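Long-range contacts in 3-oxoacyl-[acyl-carrier-protein] reductase (Sinorhizobium meliloti, PDB 3U9L), which probably catalyses the NADPH-dependent reduction of 3-oxoacyl-[acyl-carrier-protein] to the 3-hydroxyacyl form: residues G139-I144 with W181-S186; S242-A247 with V263-A268. One frame throughout, in Å; residues are numbered along the deposited sequence.

Contact 1. Residues G139-I144 with W181-S186; sequences GLLIWI and WGIETS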
ATOM      1  N   GLY A 139      25.718   0.073  -5.337  1.00 22.28           N
ATOM      2  CA  GLY A 139      24.648   0.651  -6.163  1.00 21.84           C
ATOM      3  C   GLY A 139      23.695   1.460  -5.277  1.00 22.42           C
ATOM      4  O   GLY A 139      23.757   1.358  -4.043  1.00 21.21           O
ATOM      5  N   LEU A 140      22.807   2.234  -5.884  1.00 19.87           N
ATOM      6  CA  LEU A 140      21.866   3.056  -5.115  1.00 20.11           C
ATOM      7  C   LEU A 140      20.552   2.963  -5.776  1.00 21.16           C
ATOM      8  O   LEU A 140      20.477   3.175  -7.006  1.00 20.12           O
ATOM      9  CB  LEU A 140      22.299   4.510  -5.100  1.00 20.53           C
ATOM     10  CG  LEU A 140      21.380   5.622  -4.528  1.00 21.68           C
ATOM     11  CD1 LEU A 140      21.175   5.498  -2.985  1.00 20.59           C
ATOM     12  CD2 LEU A 140      21.994   6.981  -4.867  1.00 20.76           C
ATOM     13  N   LEU A 141      19.522   2.596  -4.992  1.00 20.43           N
ATOM     14  CA  LEU A 141      18.138   2.672  -5.423  1.00 19.40           C
ATOM     15  C   LEU A 141      17.553   3.939  -4.861  1.00 19.82           C
ATOM     16  O   LEU A 141      17.663   4.227  -3.639  1.00 19.64           O
ATOM     17  CB  LEU A 141      17.303   1.483  -4.883  1.00 20.72           C
ATOM     18  CG  LEU A 141      17.129   0.282  -5.784  1.00 20.32           C
ATOM     19  CD1 LEU A 141      18.591  -0.144  -6.176  1.00 22.26           C
ATOM     20  CD2 LEU A 141      16.435  -0.813  -5.045  1.00 18.02           C
ATOM     21  N   ILE A 142      16.904   4.695  -5.733  1.00 17.13           N
ATOM     22  CA  ILE A 142      16.160   5.859  -5.284  1.00 17.46           C
ATOM     23  C   ILE A 142      14.719   5.631  -5.686  1.00 18.34           C
ATOM     24  O   ILE A 142      14.416   5.339  -6.854  1.00 18.89           O
ATOM     25  CB  ILE A 142      16.726   7.180  -5.958  1.00 18.42           C
ATOM     26  CG1 ILE A 142      18.209   7.380  -5.624  1.00 19.27           C
ATOM     27  CG2 ILE A 142      15.918   8.400  -5.583  1.00 19.15           C
ATOM     28  CD1 ILE A 142      18.802   8.661  -6.196  1.00 20.73           C
ATOM     29  N   TRP A 143      13.802   5.795  -4.741  1.00 16.46           N
ATOM     30  CA  TRP A 143      12.393   5.613  -5.060  1.00 16.71           C
ATOM     31  C   TRP A 143      11.737   6.974  -4.934  1.00 16.63           C
ATOM     32  O   TRP A 143      12.024   7.720  -3.987  1.00 16.68           O
ATOM     33  CB  TRP A 143      11.776   4.655  -4.025  1.00 15.40           C
ATOM     34  CG  TRP A 143      12.401   3.266  -3.956  1.00 15.52           C
ATOM     35  CD1 TRP A 143      13.640   2.928  -3.415  1.00 16.05           C
ATOM     36  CD2 TRP A 143      11.811   2.043  -4.400  1.00 15.81           C
ATOM     37  NE1 TRP A 143      13.839   1.538  -3.499  1.00 16.07           N
ATOM     38  CE2 TRP A 143      12.731   0.981  -4.084  1.00 17.48           C
ATOM     39  CE3 TRP A 143      10.590   1.722  -5.016  1.00 17.14           C
ATOM     40  CZ2 TRP A 143      12.452  -0.351  -4.394  1.00 15.74           C
ATOM     41  CZ3 TRP A 143      10.307   0.406  -5.272  1.00 16.58           C
ATOM     42  CH2 TRP A 143      11.234  -0.611  -4.988  1.00 15.61           C
ATOM     43  N   ILE A 144      10.860   7.320  -5.861  1.00 17.27           N
ATOM     44  CA  ILE A 144      10.062   8.553  -5.704  1.00 17.54           C
ATOM     45  C   ILE A 144       8.789   8.119  -5.086  1.00 18.74           C
ATOM     46  O   ILE A 144       7.963   7.430  -5.709  1.00 20.43           O
ATOM     47  CB  ILE A 144       9.755   9.271  -7.038  1.00 20.60           C
ATOM     48  CG1 ILE A 144      11.009   9.416  -7.877  1.00 20.28           C
ATOM     49  CG2 ILE A 144       8.986  10.625  -6.784  1.00 21.72           C
ATOM     50  CD1 ILE A 144      12.126  10.082  -7.167  1.00 21.46           C
ATOM     51  N   TRP A 181      24.068  -6.758   0.658  1.00 22.54           N
ATOM     52  CA  TRP A 181      24.665  -6.808  -0.657  1.00 23.21           C
ATOM     53  C   TRP A 181      25.401  -5.535  -0.996  1.00 24.77           C
ATOM     54  O   TRP A 181      25.891  -5.412  -2.098  1.00 27.27           O
ATOM     55  CB  TRP A 181      23.665  -7.146  -1.749  1.00 22.88           C
ATOM     56  CG  TRP A 181      22.907  -8.439  -1.642  1.00 22.60           C
ATOM     57  CD1 TRP A 181      21.734  -8.662  -0.935  1.00 22.47           C
ATOM     58  CD2 TRP A 181      23.175  -9.661  -2.356  1.00 22.91           C
ATOM     59  NE1 TRP A 181      21.271  -9.947  -1.151  1.00 23.37           N
ATOM     60  CE2 TRP A 181      22.149 -10.588  -1.987  1.00 23.50           C
ATOM     61  CE3 TRP A 181      24.189 -10.062  -3.240  1.00 25.01           C
ATOM     62  CZ2 TRP A 181      22.097 -11.868  -2.505  1.00 23.08           C
ATOM     63  CZ3 TRP A 181      24.152 -11.349  -3.731  1.00 25.71           C
ATOM     64  CH2 TRP A 181      23.095 -12.248  -3.357  1.00 25.13           C
ATOM     65  N   GLY A 182      25.524  -4.608  -0.056  1.00 22.79           N
ATOM     66  CA  GLY A 182      26.153  -3.340  -0.322  1.00 24.78           C
ATOM     67  C   GLY A 182      25.322  -2.259  -1.047  1.00 24.17           C
ATOM     68  O   GLY A 182      25.865  -1.196  -1.407  1.00 24.82           O
ATOM     69  N   ILE A 183      24.034  -2.530  -1.289  1.00 20.46           N
ATOM     70  CA  ILE A 183      23.179  -1.622  -2.037  1.00 21.34           C
ATOM     71  C   ILE A 183      22.447  -0.616  -1.119  1.00 21.87           C
ATOM     72  O   ILE A 183      21.819  -0.989  -0.133  1.00 19.31           O
ATOM     73  CB  ILE A 183      22.229  -2.374  -2.964  1.00 20.58           C
ATOM     74  CG1 ILE A 183      23.066  -3.081  -4.050  1.00 22.82           C
ATOM     75  CG2 ILE A 183      21.190  -1.443  -3.632  1.00 21.19           C
ATOM     76  CD1 ILE A 183      22.233  -4.209  -4.720  1.00 22.64           C
ATOM     77  N   GLU A 184      22.597   0.650  -1.453  1.00 20.28           N
ATOM     78  CA  GLU A 184      22.077   1.743  -0.662  1.00 22.60           C
ATOM     79  C   GLU A 184      20.675   2.111  -1.162  1.00 21.76           C
ATOM     80  O   GLU A 184      20.346   1.860  -2.321  1.00 19.88           O
ATOM     81  CB  GLU A 184      22.999   2.945  -0.813  1.00 24.94           C
ATOM     82  CG  GLU A 184      22.990   3.877   0.402  1.00 29.93           C
ATOM     83  CD  GLU A 184      24.204   4.842   0.436  1.00 33.28           C
ATOM     84  OE1 GLU A 184      25.132   4.617  -0.416  1.00 32.19           O
ATOM     85  OE2 GLU A 184      24.208   5.786   1.322  1.00 31.25           O
ATOM     86  N   THR A 185      19.885   2.748  -0.305  1.00 20.81           N
ATOM     87  CA  THR A 185      18.540   3.186  -0.656  1.00 19.84           C
ATOM     88  C   THR A 185      18.317   4.611  -0.188  1.00 21.45           C
ATOM     89  O   THR A 185      18.699   4.983   0.944  1.00 21.40           O
ATOM     90  CB  THR A 185      17.478   2.349   0.048  1.00 19.77           C
ATOM     91  OG1 THR A 185      17.526   1.002  -0.443  1.00 20.05           O
ATOM     92  CG2 THR A 185      16.068   2.907  -0.241  1.00 17.66           C
ATOM     93  N   SER A 186      17.665   5.402  -1.027  1.00 18.66           N
ATOM     94  CA  SER A 186      17.221   6.703  -0.611  1.00 17.65           C
ATOM     95  C   SER A 186      15.808   6.926  -1.197  1.00 19.10           C
ATOM     96  O   SER A 186      15.544   6.585  -2.373  1.00 18.25           O
ATOM     97  CB  SER A 186      18.269   7.763  -1.037  1.00 20.11           C
ATOM     98  OG  SER A 186      17.780   9.046  -0.678  1.00 26.95           O
TER
HETATM   99  O   HOH W   1      26.658   1.099  -2.528  1.00 28.49           O
HETATM  100  O   HOH W   2      15.219  -0.042  -1.633  1.00 18.18           O
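W143 brings its indole to T185, and CD1 of the ring lies 4.0 Å from T185 CG2. The methyl approaches the ring obliquely. S186 O sits at the ring edge, near its plane. Outside the two segments the indole stacks with H93 and touches N126 of helix 108-136 and A171 of helix 158-179. With CG anti to the carbonyl carbon (chi1 -60°) and the ring turned by chi2 73°, the CD1-NE1 edge comes to the neighbouring strand. There one water bridges the two strands: it accepts from W143 NE1 at 2.8 Å and donates to T185 OG1.

Segments 139-144 and 183-186 are adjacent parallel strands. They are paired L140 with E184, L141 with T185 and I142 with S186. The backbone bonds run from E184 N to G139 O, from L141 N to E184 O (2.9 Å), from S186 N to L141 O and from W143 N to S186 O (3.0 Å). The last is the most bent, 152° at the hydrogen. S186 O also receives a CA-H...O contact from I142 CA at 3.1 Å.

On the face of L140 and E184, L140 CD1 lies 3.8 Å from E184 CB. The glutamate chain runs on, extended, to a salt bridge with R259. On the other face L141 CD1 meets I183 CG2 at 3.9 Å, and helix 158-179 packs over L141 and T185. This helix joins the two strands in a beta-alpha-beta unit of the Rossmann-type SDR fold.

The faces of this buried ladder mix apolar side chains with E184, S186 and T185. S186 OG is bonded to P260 O. R259 and G257 N, both on E184 OE1, probably keep the buried carboxylate charged. The shared water lets T185 and W143 bury their polar atoms.

Contact 2. Residues S242-A247 with V263-A268; sequences SLVADA and VHVDPA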
ATOM      1  N   SER A 242      11.205  21.634  -9.735  1.00 35.52           N
ATOM      2  CA  SER A 242      12.639  21.489  -9.864  1.00 36.15           C
ATOM      3  C   SER A 242      13.316  21.271  -8.492  1.00 33.59           C
ATOM      4  O   SER A 242      14.453  20.845  -8.419  1.00 29.57           O
ATOM      5  CB  SER A 242      13.230  22.715 -10.565  1.00 38.06           C
ATOM      6  OG  SER A 242      12.752  23.898  -9.919  1.00 43.35           O
ATOM      7  N   LEU A 243      12.619  21.591  -7.404  1.00 34.40           N
ATOM      8  CA  LEU A 243      13.186  21.340  -6.078  1.00 31.99           C
ATOM      9  C   LEU A 243      13.463  19.850  -5.910  1.00 29.47           C
ATOM     10  O   LEU A 243      14.362  19.474  -5.215  1.00 28.19           O
ATOM     11  CB  LEU A 243      12.175  21.724  -5.007  1.00 33.03           C
ATOM     12  CG  LEU A 243      11.931  23.238  -4.929  1.00 37.88           C
ATOM     13  CD1 LEU A 243      10.708  23.553  -4.049  1.00 35.22           C
ATOM     14  CD2 LEU A 243      13.224  23.821  -4.390  1.00 35.58           C
ATOM     15  N   VAL A 244      12.626  19.014  -6.513  1.00 29.06           N
ATOM     16  CA  VAL A 244      12.766  17.582  -6.395  1.00 27.47           C
ATOM     17  C   VAL A 244      14.016  17.149  -7.154  1.00 28.02           C
ATOM     18  O   VAL A 244      14.826  16.399  -6.622  1.00 26.14           O
ATOM     19  CB  VAL A 244      11.534  16.854  -6.939  1.00 28.57           C
ATOM     20  CG1 VAL A 244      11.767  15.332  -6.977  1.00 27.12           C
ATOM     21  CG2 VAL A 244      10.300  17.207  -6.102  1.00 28.92           C
ATOM     22  N   ALA A 245      14.175  17.620  -8.394  1.00 27.04           N
ATOM     23  CA  ALA A 245      15.343  17.280  -9.187  1.00 25.73           C
ATOM     24  C   ALA A 245      16.610  17.693  -8.437  1.00 26.91           C
ATOM     25  O   ALA A 245      17.614  16.959  -8.410  1.00 27.07           O
ATOM     26  CB  ALA A 245      15.273  17.935 -10.594  1.00 26.88           C
ATOM     27  N   ASP A 246      16.578  18.834  -7.768  1.00 27.22           N
ATOM     28  CA  ASP A 246      17.817  19.286  -7.144  1.00 27.65           C
ATOM     29  C   ASP A 246      18.096  18.452  -5.902  1.00 27.88           C
ATOM     30  O   ASP A 246      19.239  18.159  -5.624  1.00 27.29           O
ATOM     31  CB  ASP A 246      17.767  20.773  -6.805  1.00 30.44           C
ATOM     32  CG  ASP A 246      17.663  21.662  -8.072  1.00 37.58           C
ATOM     33  OD1 ASP A 246      18.421  21.428  -9.096  1.00 34.27           O
ATOM     34  OD2 ASP A 246      16.781  22.562  -8.033  1.00 38.57           O
ATOM     35  N   ALA A 247      17.050  18.040  -5.185  1.00 28.21           N
ATOM     36  CA  ALA A 247      17.264  17.106  -4.042  1.00 27.44           C
ATOM     37  C   ALA A 247      17.885  15.827  -4.513  1.00 25.43           C
ATOM     38  O   ALA A 247      18.734  15.270  -3.840  1.00 27.17           O
ATOM     39  CB  ALA A 247      15.953  16.823  -3.295  1.00 25.97           C
ATOM     40  N   VAL A 263      14.196  11.958   1.796  1.00 20.40           N
ATOM     41  CA  VAL A 263      14.396  13.405   1.597  1.00 20.17           C
ATOM     42  C   VAL A 263      12.984  13.909   1.328  1.00 20.81           C
ATOM     43  O   VAL A 263      12.282  13.364   0.476  1.00 19.48           O
ATOM     44  CB  VAL A 263      15.388  13.752   0.422  1.00 20.09           C
ATOM     45  CG1 VAL A 263      15.448  15.245   0.167  1.00 21.55           C
ATOM     46  CG2 VAL A 263      16.799  13.252   0.725  1.00 20.99           C
ATOM     47  N   HIS A 264      12.552  14.887   2.117  1.00 20.35           N
ATOM     48  CA  HIS A 264      11.213  15.472   2.041  1.00 20.29           C
ATOM     49  C   HIS A 264      11.283  16.755   1.210  1.00 21.31           C
ATOM     50  O   HIS A 264      12.088  17.639   1.498  1.00 21.84           O
ATOM     51  CB  HIS A 264      10.637  15.682   3.456  1.00 18.95           C
ATOM     52  CG  HIS A 264      10.507  14.394   4.220  1.00 19.51           C
ATOM     53  ND1 HIS A 264       9.455  13.520   4.031  1.00 19.19           N
ATOM     54  CD2 HIS A 264      11.330  13.790   5.116  1.00 19.91           C
ATOM     55  CE1 HIS A 264       9.640  12.441   4.780  1.00 19.81           C
ATOM     56  NE2 HIS A 264      10.771  12.567   5.438  1.00 19.20           N
ATOM     57  N   VAL A 265      10.470  16.840   0.165  1.00 21.28           N
ATOM     58  CA  VAL A 265      10.380  18.056  -0.642  1.00 22.26           C
ATOM     59  C   VAL A 265       8.918  18.446  -0.786  1.00 22.95           C
ATOM     60  O   VAL A 265       8.254  18.038  -1.730  1.00 22.64           O
ATOM     61  CB  VAL A 265      10.979  17.831  -2.021  1.00 25.98           C
ATOM     62  CG1 VAL A 265      10.998  19.150  -2.849  1.00 25.97           C
ATOM     63  CG2 VAL A 265      12.427  17.238  -1.920  1.00 25.60           C
ATOM     64  N   ASP A 266       8.400  19.183   0.183  1.00 23.06           N
ATOM     65  CA  ASP A 266       6.944  19.351   0.317  1.00 24.38           C
ATOM     66  C   ASP A 266       6.615  20.805   0.725  1.00 24.24           C
ATOM     67  O   ASP A 266       6.446  21.107   1.895  1.00 23.77           O
ATOM     68  CB  ASP A 266       6.339  18.342   1.324  1.00 21.55           C
ATOM     69  CG  ASP A 266       4.844  18.636   1.642  1.00 24.07           C
ATOM     70  OD1 ASP A 266       4.141  19.325   0.824  1.00 23.60           O
ATOM     71  OD2 ASP A 266       4.365  18.189   2.704  1.00 22.24           O
ATOM     72  N   PRO A 267       6.579  21.708  -0.248  1.00 26.48           N
ATOM     73  CA  PRO A 267       6.216  23.116   0.023  1.00 27.16           C
ATOM     74  C   PRO A 267       4.854  23.326   0.724  1.00 26.86           C
ATOM     75  O   PRO A 267       4.696  24.292   1.488  1.00 29.73           O
ATOM     76  CB  PRO A 267       6.119  23.745  -1.371  1.00 29.22           C
ATOM     77  CG  PRO A 267       6.803  22.790  -2.322  1.00 31.11           C
ATOM     78  CD  PRO A 267       6.779  21.414  -1.679  1.00 26.80           C
ATOM     79  N   ALA A 268       3.870  22.480   0.460  1.00 22.93           N
ATOM     80  CA  ALA A 268       2.599  22.615   1.137  1.00 23.91           C
ATOM     81  C   ALA A 268       2.689  22.168   2.596  1.00 24.31           C
ATOM     82  O   ALA A 268       1.741  22.390   3.328  1.00 23.37           O
ATOM     83  CB  ALA A 268       1.549  21.835   0.441  1.00 24.18           C
TER
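V265 meets three residues of the helix with its two methyls. CG1 touches L243 CB at 3.6 Å and V244 CG2 at 3.9 Å. CG2 turns to A247, 3.8 Å from its CB. With chi1 at -175°, CG1 is anti to the backbone N and CG2 is anti to the carbonyl carbon. The two methyls therefore serve successive turns of the helix. The V244 side chain crosses that of V265 at a slant, through its CG2 methyl.

A247 is one turn on from L243, and its amide is bonded to L243 O. Its CB points toward the strand. There it touches both V265 CG2 and V263 CG1, the latter also at 3.8 Å. A single methyl thus spans two strand residues that face the same way.

These contacts seat helix 242-252 against strand 262-265, the last strand of the parallel SDR sheet and one of its outermost strands within the chain. The short helix and strand segments run nearly antiparallel, at 162°, with axes 9.1 Å apart. The strand is bonded on its inner side to strand 183-190, through V263 with I187 and V189.

L243 is the exposed end of the patch. Its CD1 reaches P267 CG more loosely, at 4.3 Å, just past the strand. F193 also packs on V244, V265 and P267.

In the fold
Contact 1 and contact 2 follow each other along the chain, and their centres lie 18 Å apart. Their nearest atoms are about 5 Å apart, so they do not touch. Both reach the same parallel sheet. Strand 183-190 pairs with 139-144 in contact 1 and, further along, with strand 262-265 of contact 2. Helix 242-252 is a second link: I142 and I144 of contact 1 pack on its I248, while its earlier residues form contact 2. At the C-terminal end of segment 139-144 in contact 1, I144 O accepts a hydrogen bond from K164 NZ. K164 has the place of the lysine of the SDR YxxxK motif, so it is probably an active-site residue here.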